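Local coordinates for sarcolemmal membrane-associated protein (Homo sapiens, PDB 6AR0) that associates with the STRIPAK core in an extended complex that dephosphorylates STK3 and so inhibits Hippo signalling (FHA domain only), at residues Gln18-Tyr23 and Gln41-Phe46. Sequence-based numbering, arbitrary orientation.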
# COMPACT_ATOMS: atom_id res chain seq x y z
N GLN A 18 6.63 -6.19 -8.95
CA GLN A 18 7.71 -5.36 -9.45
C GLN A 18 7.61 -3.95 -8.89
O GLN A 18 6.51 -3.42 -8.69
CB GLN A 18 7.71 -5.34 -10.98
CG GLN A 18 7.86 -6.71 -11.62
CD GLN A 18 9.11 -7.45 -11.15
OE1 GLN A 18 10.23 -6.93 -11.26
NE2 GLN A 18 8.93 -8.66 -10.64
N GLU A 19 8.77 -3.34 -8.68
CA GLU A 19 8.86 -2.03 -8.04
C GLU A 19 7.96 -1.01 -8.71
O GLU A 19 7.90 -0.92 -9.95
CB GLU A 19 10.32 -1.58 -8.12
CG GLU A 19 10.59 -0.19 -7.58
CD GLU A 19 12.08 0.12 -7.55
OE1 GLU A 19 12.88 -0.84 -7.40
OE2 GLU A 19 12.45 1.29 -7.69
N ARG A 20 7.28 -0.20 -7.89
CA ARG A 20 6.33 0.79 -8.37
C ARG A 20 6.85 2.19 -8.09
O ARG A 20 7.35 2.46 -6.99
CB ARG A 20 4.96 0.62 -7.71
CG ARG A 20 4.43 -0.80 -7.74
CD ARG A 20 4.24 -1.31 -9.17
NE ARG A 20 3.74 -2.68 -9.19
CZ ARG A 20 2.46 -3.03 -9.07
NH1 ARG A 20 1.51 -2.12 -8.94
NH2 ARG A 20 2.12 -4.30 -9.07
N HIS A 21 6.74 3.07 -9.08
CA HIS A 21 7.04 4.49 -8.96
C HIS A 21 5.71 5.22 -9.09
O HIS A 21 5.26 5.49 -10.19
CB HIS A 21 8.04 4.96 -10.03
CG HIS A 21 9.40 4.34 -9.89
ND1 HIS A 21 10.43 4.59 -10.77
CD2 HIS A 21 9.89 3.49 -8.96
CE1 HIS A 21 11.50 3.92 -10.37
NE2 HIS A 21 11.20 3.25 -9.27
N VAL A 22 5.08 5.48 -7.95
CA VAL A 22 3.69 5.94 -7.90
C VAL A 22 3.69 7.43 -7.59
O VAL A 22 3.94 7.84 -6.46
CB VAL A 22 2.86 5.17 -6.86
CG1 VAL A 22 1.42 5.66 -6.85
CG2 VAL A 22 2.92 3.68 -7.11
N TYR A 23 3.37 8.25 -8.58
CA TYR A 23 3.25 9.69 -8.37
C TYR A 23 1.91 10.02 -7.73
O TYR A 23 0.88 9.41 -8.03
CB TYR A 23 3.45 10.42 -9.70
CG TYR A 23 4.87 10.29 -10.17
CD1 TYR A 23 5.86 11.07 -9.62
CD2 TYR A 23 5.22 9.36 -11.15
CE1 TYR A 23 7.18 10.93 -10.03
CE2 TYR A 23 6.53 9.23 -11.57
CZ TYR A 23 7.50 10.02 -11.01
OH TYR A 23 8.81 9.91 -11.44
N GLN A 41 3.57 0.10 -13.49
CA GLN A 41 4.63 0.73 -12.70
C GLN A 41 4.13 1.93 -11.93
O GLN A 41 4.62 2.22 -10.82
CB GLN A 41 5.77 1.16 -13.61
CG GLN A 41 6.82 1.97 -12.88
CD GLN A 41 7.95 2.34 -13.80
OE1 GLN A 41 8.23 3.52 -14.02
NE2 GLN A 41 8.61 1.34 -14.34
N ASN A 42 3.21 2.70 -12.50
CA ASN A 42 2.79 3.94 -11.87
C ASN A 42 1.58 3.77 -10.97
O ASN A 42 0.97 4.78 -10.60
CB ASN A 42 2.52 5.03 -12.91
CG ASN A 42 1.29 4.76 -13.73
OD1 ASN A 42 0.83 3.62 -13.83
ND2 ASN A 42 0.74 5.80 -14.35
N ASN A 43 1.25 2.53 -10.57
CA ASN A 43 0.09 2.36 -9.71
C ASN A 43 0.39 1.38 -8.58
O ASN A 43 1.48 0.79 -8.49
CB ASN A 43 -1.18 2.03 -10.51
CG ASN A 43 -1.21 0.62 -11.08
OD1 ASN A 43 -0.70 -0.34 -10.49
ND2 ASN A 43 -1.87 0.48 -12.23
N ALA A 44 -0.60 1.26 -7.70
CA ALA A 44 -0.55 0.40 -6.54
C ALA A 44 -1.64 -0.66 -6.64
O ALA A 44 -2.30 -0.99 -5.65
CB ALA A 44 -0.60 1.21 -5.25
N THR A 45 -1.82 -1.19 -7.84
CA THR A 45 -2.72 -2.30 -8.11
C THR A 45 -1.89 -3.57 -8.18
O THR A 45 -0.87 -3.62 -8.89
CB THR A 45 -3.48 -2.08 -9.41
OG1 THR A 45 -4.23 -0.87 -9.30
CG2 THR A 45 -4.42 -3.24 -9.71
N PHE A 46 -2.30 -4.60 -7.44
CA PHE A 46 -1.49 -5.80 -7.29
C PHE A 46 -2.28 -7.05 -7.66
O PHE A 46 -3.43 -7.22 -7.24
CB PHE A 46 -0.97 -5.95 -5.85
CG PHE A 46 -0.11 -4.80 -5.40
CD1 PHE A 46 1.25 -4.76 -5.71
CD2 PHE A 46 -0.66 -3.75 -4.70
CE1 PHE A 46 2.03 -3.69 -5.31
CE2 PHE A 46 0.12 -2.67 -4.31
CZ PHE A 46 1.47 -2.66 -4.61
O HOH W 1 6.23 5.52 -12.91
O HOH W 2 1.18 7.55 -10.48
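The guanidinium of R20 carries this contact, gripping T45 O end-on with both terminal nitrogens: NH1 lies 2.8 Å from T45 O, and NH2 lies 3.1 Å from the same oxygen. R20 NH1 also donates to N43 O at 2.9 Å. Both carbonyl oxygens lie within 7° of the guanidinium plane, so the group is held by its edge, although NH1 stands above the plane of each carbonyl it meets. Over one guanidinium face lies the F46 ring, its CE1 offset toward the rim; with the two planes 27° apart and F46 CD1 3.5 Å from R20 NH2, the overlap is partial. A bend at chi2 (-61°) turns the R20 chain toward segment 41-46, and a weak bond from R20 NE to Q18 O probably adds some restraint on its rotation.

Beside it the backbones meet through H21 N, which donates to Q41 O at 2.9 Å, in the carbonyl plane. V22 CG2 packs 3.5 Å from N43 O. Water bridges extend the join: one water donates to H21 O and Q41 OE1, another to Y23 O and N42 O.

In the second shell, N43 OD1 accepts from T45 N at 3.0 Å, closing an Asx turn that probably helps to present the N43 and T45 carbonyls to R20, while N43 ND2 bonds R38 O. F17 meets F46 edge-to-face. H21 NE2 donates to E19 OE2 (2.8 Å), in the imidazole plane.

Strand 20-23 pairs with strand 5-10, whereas 44-46 borders 28-32, so the contact ties edges of the two sheets of the FHA beta-sandwich. Because the buried arginine is met here by neutral carbonyls, its charge is probably stabilised by their dipoles and would in turn polarise the peptides of N43 and T45.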